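Local coordinates for plasmin and fibronectin-binding protein A (PDB 4MR0) that acts as a fibronectin-dependent adhesin and invasin of Streptococcus pneumoniae, binding human fibronectin, plasmin, plasminogen and serum albumin, at residues Ile483-Val488 and Glu504-Glu509; Lys528-Ile533 and Gly549-Val554; Lys444-Arg449 and Thr478-Ile483. All coordinates share one frame; numbering follows the deposited sequence.

How the interactions relate
The three contacts follow one another toward the C-terminal end of a parallel beta-helix. Along the chain the order is interaction 3, interaction 1, interaction 2. Strands 445-451, 483-486, 506-509 and 530-535 are successive neighbours in one sheet. Interactions 3 and 1 share Ile-483, and their centres lie about 10 Å apart. The centres of interactions 1 and 2 are also about 10 Å apart; probable backbone hydrogen bonds link Ile-506 N to Tyr-529 O and Ile-508 N to Ser-531 O. Interactions 2 and 3 do not touch; their centres are about 16 Å apart. The contacts stack successive coils and probably close the C-terminal part of the beta-helical domain of a longer, cell-wall-anchored adhesin.

Interaction 1. Residues Ile483-Val488 and Glu504-Glu509; sequences IELLRV and EGIVIE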
loop_
_atom_site.group_PDB
_atom_site.type_symbol
_atom_site.label_atom_id
_atom_site.label_comp_id
_atom_site.label_asym_id
_atom_site.label_seq_id
_atom_site.Cartn_x
_atom_site.Cartn_y
_atom_site.Cartn_z
ATOM N N ILE A 483 -16.399 0.764 -11.368
ATOM C CA ILE A 483 -15.768 2.022 -10.983
ATOM C C ILE A 483 -16.753 2.912 -10.235
ATOM O O ILE A 483 -17.792 3.302 -10.778
ATOM C CB ILE A 483 -15.258 2.788 -12.223
ATOM C CG1 ILE A 483 -14.230 1.933 -12.970
ATOM C CG2 ILE A 483 -14.657 4.137 -11.800
ATOM C CD1 ILE A 483 -13.739 2.553 -14.261
ATOM N N GLU A 484 -16.416 3.234 -8.989
ATOM C CA GLU A 484 -17.257 4.078 -8.156
ATOM C C GLU A 484 -16.564 5.381 -7.781
ATOM O O GLU A 484 -15.435 5.384 -7.289
ATOM C CB GLU A 484 -17.660 3.346 -6.871
ATOM C CG GLU A 484 -18.115 4.295 -5.764
ATOM C CD GLU A 484 -18.460 3.586 -4.469
ATOM O OE1 GLU A 484 -17.701 2.679 -4.059
ATOM O OE2 GLU A 484 -19.486 3.950 -3.854
ATOM N N LEU A 485 -17.263 6.483 -8.012
ATOM C CA LEU A 485 -16.764 7.811 -7.690
ATOM C C LEU A 485 -17.843 8.441 -6.830
ATOM O O LEU A 485 -18.925 8.787 -7.318
ATOM C CB LEU A 485 -16.532 8.599 -8.977
ATOM C CG LEU A 485 -15.407 7.908 -9.754
ATOM C CD1 LEU A 485 -15.645 7.975 -11.238
ATOM C CD2 LEU A 485 -14.077 8.537 -9.356
ATOM N N LEU A 486 -17.539 8.576 -5.544
ATOM C CA LEU A 486 -18.483 9.105 -4.576
ATOM C C LEU A 486 -18.059 10.416 -3.923
ATOM O O LEU A 486 -17.004 10.505 -3.295
ATOM C CB LEU A 486 -18.731 8.046 -3.495
ATOM C CG LEU A 486 -19.644 8.400 -2.319
ATOM C CD1 LEU A 486 -21.066 8.676 -2.812
ATOM C CD2 LEU A 486 -19.640 7.244 -1.326
ATOM N N ARG A 487 -18.911 11.425 -4.086
ATOM C CA ARG A 487 -18.718 12.754 -3.530
ATOM C C ARG A 487 -17.417 13.478 -3.841
ATOM O O ARG A 487 -16.778 14.037 -2.943
ATOM C CB ARG A 487 -18.930 12.729 -2.015
ATOM C CG ARG A 487 -20.315 12.271 -1.620
ATOM C CD ARG A 487 -20.635 12.589 -0.169
ATOM N NE ARG A 487 -21.856 11.899 0.228
ATOM C CZ ARG A 487 -21.906 10.617 0.569
ATOM N NH1 ARG A 487 -20.802 9.886 0.577
ATOM N NH2 ARG A 487 -23.067 10.056 0.871
ATOM N N VAL A 488 -17.028 13.477 -5.112
ATOM C CA VAL A 488 -15.835 14.198 -5.532
ATOM C C VAL A 488 -16.331 15.638 -5.693
ATOM O O VAL A 488 -17.293 15.899 -6.424
ATOM C CB VAL A 488 -15.286 13.653 -6.873
ATOM C CG1 VAL A 488 -14.079 14.466 -7.317
ATOM C CG2 VAL A 488 -14.899 12.189 -6.711
ATOM N N GLU A 504 -22.753 -2.956 -13.543
ATOM C CA GLU A 504 -22.648 -1.522 -13.790
ATOM C C GLU A 504 -21.206 -1.206 -14.162
ATOM O O GLU A 504 -20.278 -1.870 -13.699
ATOM C CB GLU A 504 -23.041 -0.730 -12.541
ATOM C CG GLU A 504 -24.476 -0.957 -12.099
ATOM C CD GLU A 504 -24.573 -1.424 -10.659
ATOM O OE1 GLU A 504 -23.911 -2.430 -10.312
ATOM O OE2 GLU A 504 -25.316 -0.790 -9.876
ATOM N N GLY A 505 -21.020 -0.205 -15.014
ATOM C CA GLY A 505 -19.678 0.162 -15.412
ATOM C C GLY A 505 -19.145 1.235 -14.484
ATOM O O GLY A 505 -18.370 0.954 -13.566
ATOM N N ILE A 506 -19.578 2.468 -14.718
ATOM C CA ILE A 506 -19.152 3.604 -13.915
ATOM C C ILE A 506 -20.317 4.226 -13.155
ATOM O O ILE A 506 -21.394 4.445 -13.713
ATOM C CB ILE A 506 -18.517 4.701 -14.799
ATOM C CG1 ILE A 506 -17.254 4.158 -15.468
ATOM C CG2 ILE A 506 -18.203 5.940 -13.960
ATOM C CD1 ILE A 506 -16.763 5.008 -16.629
ATOM N N VAL A 507 -20.094 4.506 -11.876
ATOM C CA VAL A 507 -21.106 5.143 -11.053
ATOM C C VAL A 507 -20.511 6.412 -10.467
ATOM O O VAL A 507 -19.488 6.367 -9.784
ATOM C CB VAL A 507 -21.570 4.241 -9.880
ATOM C CG1 VAL A 507 -22.533 5.021 -8.990
ATOM C CG2 VAL A 507 -22.246 2.983 -10.413
ATOM N N ILE A 508 -21.139 7.544 -10.765
ATOM C CA ILE A 508 -20.697 8.830 -10.244
ATOM C C ILE A 508 -21.864 9.314 -9.397
ATOM O O ILE A 508 -22.943 9.616 -9.915
ATOM C CB ILE A 508 -20.390 9.819 -11.379
ATOM C CG1 ILE A 508 -19.162 9.329 -12.149
ATOM C CG2 ILE A 508 -20.137 11.213 -10.813
ATOM C CD1 ILE A 508 -18.788 10.207 -13.329
ATOM N N GLU A 509 -21.637 9.375 -8.090
ATOM C CA GLU A 509 -22.676 9.748 -7.147
ATOM C C GLU A 509 -22.359 10.934 -6.254
ATOM O O GLU A 509 -21.324 10.965 -5.596
ATOM C CB GLU A 509 -22.995 8.532 -6.274
ATOM C CG GLU A 509 -24.065 8.756 -5.226
ATOM C CD GLU A 509 -24.325 7.506 -4.397
ATOM O OE1 GLU A 509 -23.914 6.402 -4.829
ATOM O OE2 GLU A 509 -24.950 7.628 -3.322
#
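Ile-483 and Ile-506 lie side by side on adjacent coils of a parallel beta-helix, the right-handed solenoid of pectate lyase-like proteins. Strand 483-486 belongs to PbH1 repeat 4 and strand 506-509 to PbH1 repeat 5. Their directions differ by only 7°. Five backbone hydrogen bonds join them. The ladder opens with Ile-483 N to Gly-505 O at 3.0 Å. It closes with Arg-487 N to Glu-509 O at 2.9 Å, one residue beyond strand 483-486. Between these, Ile-483 O and Leu-485 O accept from Val-507 N and Glu-509 N, and Val-507 O accepts from Leu-485 N. Apolar side chains stack on the buried face. Ile-483 CB meets Ile-506 CG1 at 4.0 Å. Leu-485 CD1 comes 3.9 Å from Ile-508 CG1. Val-494 of strand 490-500 touches both Leu-485 and Ile-506 in this interior. The other face carries Glu-484, Leu-486, Val-507 and Glu-509. Glu-484 OE1 forms a salt bridge with Arg-449, and Arg-487 NH1 bonds to Lys-452 O. In Leu-486, chi1 177° puts CG anti to the backbone N. From there CD1 lies 3.8 Å from Glu-509 CD and 3.6 Å above the plane of the Arg-487 guanidinium, toward the rim.

Interaction 2. Residues Lys528-Ile533 and Gly549-Val554; sequences KYISFI and GNFNIV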
loop_
_atom_site.group_PDB
_atom_site.type_symbol
_atom_site.label_atom_id
_atom_site.label_comp_id
_atom_site.label_asym_id
_atom_site.label_seq_id
_atom_site.Cartn_x
_atom_site.Cartn_y
_atom_site.Cartn_z
ATOM N N LYS A 528 -26.348 -0.768 -16.141
ATOM C CA LYS A 528 -26.108 0.556 -16.707
ATOM C C LYS A 528 -24.621 0.840 -16.864
ATOM O O LYS A 528 -23.850 0.698 -15.913
ATOM C CB LYS A 528 -26.728 1.649 -15.831
ATOM C CG LYS A 528 -28.015 2.240 -16.390
ATOM C CD LYS A 528 -28.322 3.605 -15.780
ATOM C CE LYS A 528 -28.546 3.511 -14.278
ATOM N NZ LYS A 528 -28.810 4.847 -13.664
ATOM N N TYR A 529 -24.226 1.242 -18.067
ATOM C CA TYR A 529 -22.830 1.557 -18.349
ATOM C C TYR A 529 -22.362 2.712 -17.465
ATOM O O TYR A 529 -21.313 2.637 -16.824
ATOM C CB TYR A 529 -22.653 1.964 -19.817
ATOM C CG TYR A 529 -22.867 0.865 -20.839
ATOM C CD1 TYR A 529 -23.151 -0.444 -20.450
ATOM C CD2 TYR A 529 -22.760 1.138 -22.204
ATOM C CE1 TYR A 529 -23.321 -1.457 -21.401
ATOM C CE2 TYR A 529 -22.925 0.141 -23.158
ATOM C CZ TYR A 529 -23.202 -1.153 -22.753
ATOM O OH TYR A 529 -23.335 -2.143 -23.698
ATOM N N ILE A 530 -23.151 3.781 -17.448
ATOM C CA ILE A 530 -22.833 4.975 -16.673
ATOM C C ILE A 530 -24.030 5.433 -15.848
ATOM O O ILE A 530 -25.138 5.572 -16.363
ATOM C CB ILE A 530 -22.423 6.141 -17.605
ATOM C CG1 ILE A 530 -21.268 5.707 -18.508
ATOM C CG2 ILE A 530 -22.031 7.361 -16.779
ATOM C CD1 ILE A 530 -20.945 6.699 -19.609
ATOM N N SER A 531 -23.797 5.661 -14.560
ATOM C CA SER A 531 -24.836 6.132 -13.653
ATOM C C SER A 531 -24.370 7.452 -13.048
ATOM O O SER A 531 -23.386 7.491 -12.310
ATOM C CB SER A 531 -25.077 5.115 -12.535
ATOM O OG SER A 531 -25.454 3.859 -13.060
ATOM N N PHE A 532 -25.071 8.532 -13.376
ATOM C CA PHE A 532 -24.744 9.864 -12.872
ATOM C C PHE A 532 -25.870 10.215 -11.907
ATOM O O PHE A 532 -26.945 10.662 -12.316
ATOM C CB PHE A 532 -24.676 10.846 -14.046
ATOM C CG PHE A 532 -24.148 12.205 -13.687
ATOM C CD1 PHE A 532 -23.296 12.382 -12.603
ATOM C CD2 PHE A 532 -24.465 13.308 -14.476
ATOM C CE1 PHE A 532 -22.765 13.637 -12.308
ATOM C CE2 PHE A 532 -23.937 14.569 -14.193
ATOM C CZ PHE A 532 -23.085 14.733 -13.105
ATOM N N ILE A 533 -25.600 10.012 -10.621
ATOM C CA ILE A 533 -26.582 10.217 -9.562
ATOM C C ILE A 533 -26.333 11.344 -8.565
ATOM O O ILE A 533 -25.198 11.619 -8.185
ATOM C CB ILE A 533 -26.719 8.923 -8.744
ATOM C CG1 ILE A 533 -27.185 7.782 -9.647
ATOM C CG2 ILE A 533 -27.666 9.135 -7.589
ATOM C CD1 ILE A 533 -27.001 6.415 -9.025
ATOM N N GLY A 549 -26.854 3.334 -21.963
ATOM C CA GLY A 549 -25.878 3.105 -23.013
ATOM C C GLY A 549 -24.632 3.933 -22.764
ATOM O O GLY A 549 -24.447 4.483 -21.675
ATOM N N ASN A 550 -23.775 4.026 -23.774
ATOM C CA ASN A 550 -22.545 4.788 -23.658
ATOM C C ASN A 550 -22.803 6.242 -24.050
ATOM O O ASN A 550 -23.475 6.522 -25.044
ATOM C CB ASN A 550 -21.480 4.193 -24.575
ATOM C CG ASN A 550 -20.076 4.637 -24.211
ATOM O OD1 ASN A 550 -19.884 5.663 -23.552
ATOM N ND2 ASN A 550 -19.082 3.866 -24.646
ATOM N N PHE A 551 -22.279 7.164 -23.254
ATOM C CA PHE A 551 -22.428 8.586 -23.531
ATOM C C PHE A 551 -21.356 9.357 -22.787
ATOM O O PHE A 551 -20.592 8.780 -22.013
ATOM C CB PHE A 551 -23.812 9.103 -23.116
ATOM C CG PHE A 551 -24.145 8.888 -21.664
ATOM C CD1 PHE A 551 -24.631 7.661 -21.223
ATOM C CD2 PHE A 551 -23.990 9.921 -20.740
ATOM C CE1 PHE A 551 -24.956 7.464 -19.880
ATOM C CE2 PHE A 551 -24.310 9.734 -19.396
ATOM C CZ PHE A 551 -24.798 8.504 -18.965
ATOM N N ASN A 552 -21.295 10.660 -23.028
ATOM C CA ASN A 552 -20.311 11.486 -22.363
ATOM C C ASN A 552 -20.981 12.530 -21.495
ATOM O O ASN A 552 -22.153 12.859 -21.678
ATOM C CB ASN A 552 -19.399 12.175 -23.382
ATOM C CG ASN A 552 -18.605 11.187 -24.218
ATOM O OD1 ASN A 552 -18.236 10.107 -23.746
ATOM N ND2 ASN A 552 -18.318 11.562 -25.465
ATOM N N ILE A 553 -20.226 13.031 -20.530
ATOM C CA ILE A 553 -20.713 14.061 -19.636
ATOM C C ILE A 553 -19.686 15.170 -19.678
ATOM O O ILE A 553 -18.484 14.910 -19.653
ATOM C CB ILE A 553 -20.816 13.563 -18.187
ATOM C CG1 ILE A 553 -21.769 12.368 -18.112
ATOM C CG2 ILE A 553 -21.284 14.702 -17.285
ATOM C CD1 ILE A 553 -21.804 11.703 -16.750
ATOM N N VAL A 554 -20.159 16.403 -19.759
ATOM C CA VAL A 554 -19.266 17.545 -19.784
ATOM C C VAL A 554 -19.885 18.603 -18.900
ATOM O O VAL A 554 -21.088 18.571 -18.634
ATOM C CB VAL A 554 -19.091 18.113 -21.217
ATOM C CG1 VAL A 554 -18.668 17.001 -22.165
ATOM C CG2 VAL A 554 -20.383 18.762 -21.696
HETATM O O HOH W 1 -25.412 4.140 -19.134
#
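Ile-530 sets its CD1 over the centre of the Phe-551 ring, 4.1 Å from the centroid and 11° off the ring normal. This is a CH-pi contact. Ile-530 CG1 stands anti to its own carbonyl carbon (chi1 -55°), and CD1 carries the chain on in extended form. The same CD1 is also close to the backbone, 3.2 Å from Phe-551 O, so the fit is tight. Phe-551 CG takes the crowded position between its backbone N and carbonyl carbon (chi1 58°). Its rim atom CZ comes 3.6 Å from Ile-530 CB. A second CH-pi contact lies further along: Ile-553 CD1 sits over one face of the Phe-532 ring, 4.2 Å from the centroid. Tyr-529 CD2 approaches the peptide that joins Gly-549 to Asn-550, 3.4 Å from Gly-549 C. Polar contact runs through one water. Ile-530 N donates to it at 2.8 Å, and it donates to Gly-549 O at 2.7 Å. Outside the segments, Tyr-529 stacks on Phe-522, and Phe-532 meets Tyr-560 edge-to-face. The strands pack side chain to side chain, with axes 9.3 Å apart. Strand 551-556 pairs antiparallel with strand 559-564, and its covering of apolar side chains on the last coils is consistent with a C-terminal cap of the beta-helix.

Interaction 3. Residues Lys444-Arg449 and Thr478-Ile483; sequences KTKAIR and TEQPNI
Lys-444 brings its aliphatic chain across the carboxylate of Glu-479, and the two side chains cross at a slant. Lys-444 CG lies 3.5 Å from Glu-479 OE2. The lysine then bends at its last torsion (chi4 59°), which places NZ back at the same carboxylate. NZ is 3.1 Å from Glu-479 OE2, the shorter of its two contacts with the carboxylate, and meets the syn lone pair of that oxygen. The bond from NZ to OE1 is weak.

Further along, Lys-446 and Gln-480 also cross. Gln-480 CG lies between its backbone N and carbonyl carbon (chi1 69°) and comes 4.1 Å from Lys-446 CB. The amide end of Gln-480 rests beside the backbone of Lys-444 and Thr-445. Lys-446 CG is 3.2 Å from Pro-481 O, and the chain passes the proline ring. Its NZ forms a salt bridge with Glu-484.

The segments belong to successive coils of the beta-helix, and strand 445-451 turns a corner at Ala-447. Here the backbone of Asn-482 meets the turn. Asn-482 O accepts a nearly straight hydrogen bond from Ile-448 N, 3.1 Å long with 175° at the hydrogen. It also takes a weak bond from Ala-447 N, so two successive N-H groups converge on one carbonyl oxygen. Ala-447 CB, directed at the 478-483 segment, lies 3.3 Å from Asn-482 O.

Past the corner, Ile-448 and Ile-483 form a parallel bridge. Ile-448 O meets Ile-483 CA in a CA-H...O contact of 3.4 Å. Their side chains turn to the buried face, where Ile-483 packs on Ile-471 and Ile-448 on Phe-438. Ile-448 CB and Ile-483 CG1 are 4.3 Å apart.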
loop_
_atom_site.group_PDB
_atom_site.type_symbol
_atom_site.label_atom_id
_atom_site.label_comp_id
_atom_site.label_asym_id
_atom_site.label_seq_id
_atom_site.Cartn_x
_atom_site.Cartn_y
_atom_site.Cartn_z
ATOM N N LYS A 444 -17.390 -10.028 -5.600
ATOM C CA LYS A 444 -17.447 -9.050 -4.517
ATOM C C LYS A 444 -16.341 -8.002 -4.607
ATOM O O LYS A 444 -16.238 -7.130 -3.743
ATOM C CB LYS A 444 -17.347 -9.754 -3.161
ATOM C CG LYS A 444 -18.591 -10.530 -2.742
ATOM C CD LYS A 444 -18.357 -11.226 -1.407
ATOM C CE LYS A 444 -19.668 -11.478 -0.671
ATOM N NZ LYS A 444 -20.609 -12.310 -1.467
ATOM N N THR A 445 -15.518 -8.082 -5.649
ATOM C CA THR A 445 -14.417 -7.137 -5.807
ATOM C C THR A 445 -14.680 -6.007 -6.795
ATOM O O THR A 445 -15.061 -6.225 -7.945
ATOM C CB THR A 445 -13.108 -7.864 -6.213
ATOM O OG1 THR A 445 -12.641 -8.651 -5.110
ATOM C CG2 THR A 445 -12.024 -6.861 -6.590
ATOM N N LYS A 446 -14.464 -4.790 -6.310
ATOM C CA LYS A 446 -14.636 -3.570 -7.083
ATOM C C LYS A 446 -13.240 -3.217 -7.597
ATOM O O LYS A 446 -12.256 -3.347 -6.865
ATOM C CB LYS A 446 -15.157 -2.471 -6.157
ATOM C CG LYS A 446 -15.719 -1.245 -6.848
ATOM C CD LYS A 446 -16.076 -0.184 -5.811
ATOM C CE LYS A 446 -17.563 0.145 -5.829
ATOM N NZ LYS A 446 -18.222 -0.214 -4.546
ATOM N N ALA A 447 -13.140 -2.779 -8.848
ATOM C CA ALA A 447 -11.835 -2.434 -9.403
ATOM C C ALA A 447 -11.305 -1.122 -8.835
ATOM O O ALA A 447 -10.240 -1.079 -8.221
ATOM C CB ALA A 447 -11.921 -2.336 -10.924
ATOM N N ILE A 448 -12.067 -0.057 -9.038
ATOM C CA ILE A 448 -11.669 1.273 -8.603
ATOM C C ILE A 448 -12.713 1.992 -7.779
ATOM O O ILE A 448 -13.902 1.983 -8.112
ATOM C CB ILE A 448 -11.360 2.167 -9.828
ATOM C CG1 ILE A 448 -10.253 1.533 -10.666
ATOM C CG2 ILE A 448 -10.975 3.562 -9.373
ATOM C CD1 ILE A 448 -10.037 2.219 -12.012
ATOM N N ARG A 449 -12.249 2.654 -6.723
ATOM C CA ARG A 449 -13.120 3.414 -5.845
ATOM C C ARG A 449 -12.406 4.664 -5.328
ATOM O O ARG A 449 -11.271 4.586 -4.857
ATOM C CB ARG A 449 -13.552 2.544 -4.660
ATOM C CG ARG A 449 -14.401 3.257 -3.633
ATOM C CD ARG A 449 -14.882 2.283 -2.564
ATOM N NE ARG A 449 -15.880 2.892 -1.689
ATOM C CZ ARG A 449 -15.601 3.690 -0.666
ATOM N NH1 ARG A 449 -14.340 3.984 -0.365
ATOM N NH2 ARG A 449 -16.589 4.200 0.055
ATOM N N THR A 478 -21.848 -10.232 -10.550
ATOM C CA THR A 478 -21.141 -9.208 -9.791
ATOM C C THR A 478 -22.100 -8.479 -8.855
ATOM O O THR A 478 -23.248 -8.216 -9.209
ATOM C CB THR A 478 -20.490 -8.184 -10.740
ATOM O OG1 THR A 478 -19.864 -8.874 -11.829
ATOM C CG2 THR A 478 -19.440 -7.378 -10.004
ATOM N N GLU A 479 -21.614 -8.140 -7.666
ATOM C CA GLU A 479 -22.433 -7.475 -6.662
ATOM C C GLU A 479 -22.258 -5.964 -6.517
ATOM O O GLU A 479 -22.855 -5.357 -5.629
ATOM C CB GLU A 479 -22.200 -8.142 -5.309
ATOM C CG GLU A 479 -22.655 -9.583 -5.268
ATOM C CD GLU A 479 -22.113 -10.329 -4.069
ATOM O OE1 GLU A 479 -22.165 -9.778 -2.947
ATOM O OE2 GLU A 479 -21.640 -11.471 -4.250
ATOM N N GLN A 480 -21.437 -5.355 -7.366
ATOM C CA GLN A 480 -21.241 -3.909 -7.297
ATOM C C GLN A 480 -20.601 -3.388 -8.580
ATOM O O GLN A 480 -20.141 -4.169 -9.416
ATOM C CB GLN A 480 -20.385 -3.522 -6.079
ATOM C CG GLN A 480 -18.932 -3.942 -6.152
ATOM C CD GLN A 480 -18.765 -5.439 -6.098
ATOM O OE1 GLN A 480 -18.258 -6.050 -7.036
ATOM N NE2 GLN A 480 -19.196 -6.044 -4.994
ATOM N N PRO A 481 -20.565 -2.057 -8.749
ATOM C CA PRO A 481 -19.984 -1.416 -9.936
ATOM C C PRO A 481 -18.489 -1.672 -10.104
ATOM O O PRO A 481 -17.799 -2.052 -9.155
ATOM C CB PRO A 481 -20.278 0.067 -9.708
ATOM C CG PRO A 481 -21.469 0.061 -8.788
ATOM C CD PRO A 481 -21.123 -1.045 -7.838
ATOM N N ASN A 482 -17.996 -1.457 -11.321
ATOM C CA ASN A 482 -16.581 -1.643 -11.614
ATOM C C ASN A 482 -15.808 -0.408 -11.160
ATOM O O ASN A 482 -14.707 -0.516 -10.620
ATOM C CB ASN A 482 -16.370 -1.872 -13.112
ATOM C CG ASN A 482 -16.732 -3.283 -13.548
ATOM O OD1 ASN A 482 -17.608 -3.483 -14.396
ATOM N ND2 ASN A 482 -16.055 -4.271 -12.971
ATOM N N ILE A 483 -16.399 0.764 -11.368
ATOM C CA ILE A 483 -15.768 2.022 -10.983
ATOM C C ILE A 483 -16.753 2.912 -10.235
ATOM O O ILE A 483 -17.792 3.302 -10.778
ATOM C CB ILE A 483 -15.258 2.788 -12.223
ATOM C CG1 ILE A 483 -14.230 1.933 -12.970
ATOM C CG2 ILE A 483 -14.657 4.137 -11.800
ATOM C CD1 ILE A 483 -13.739 2.553 -14.261
#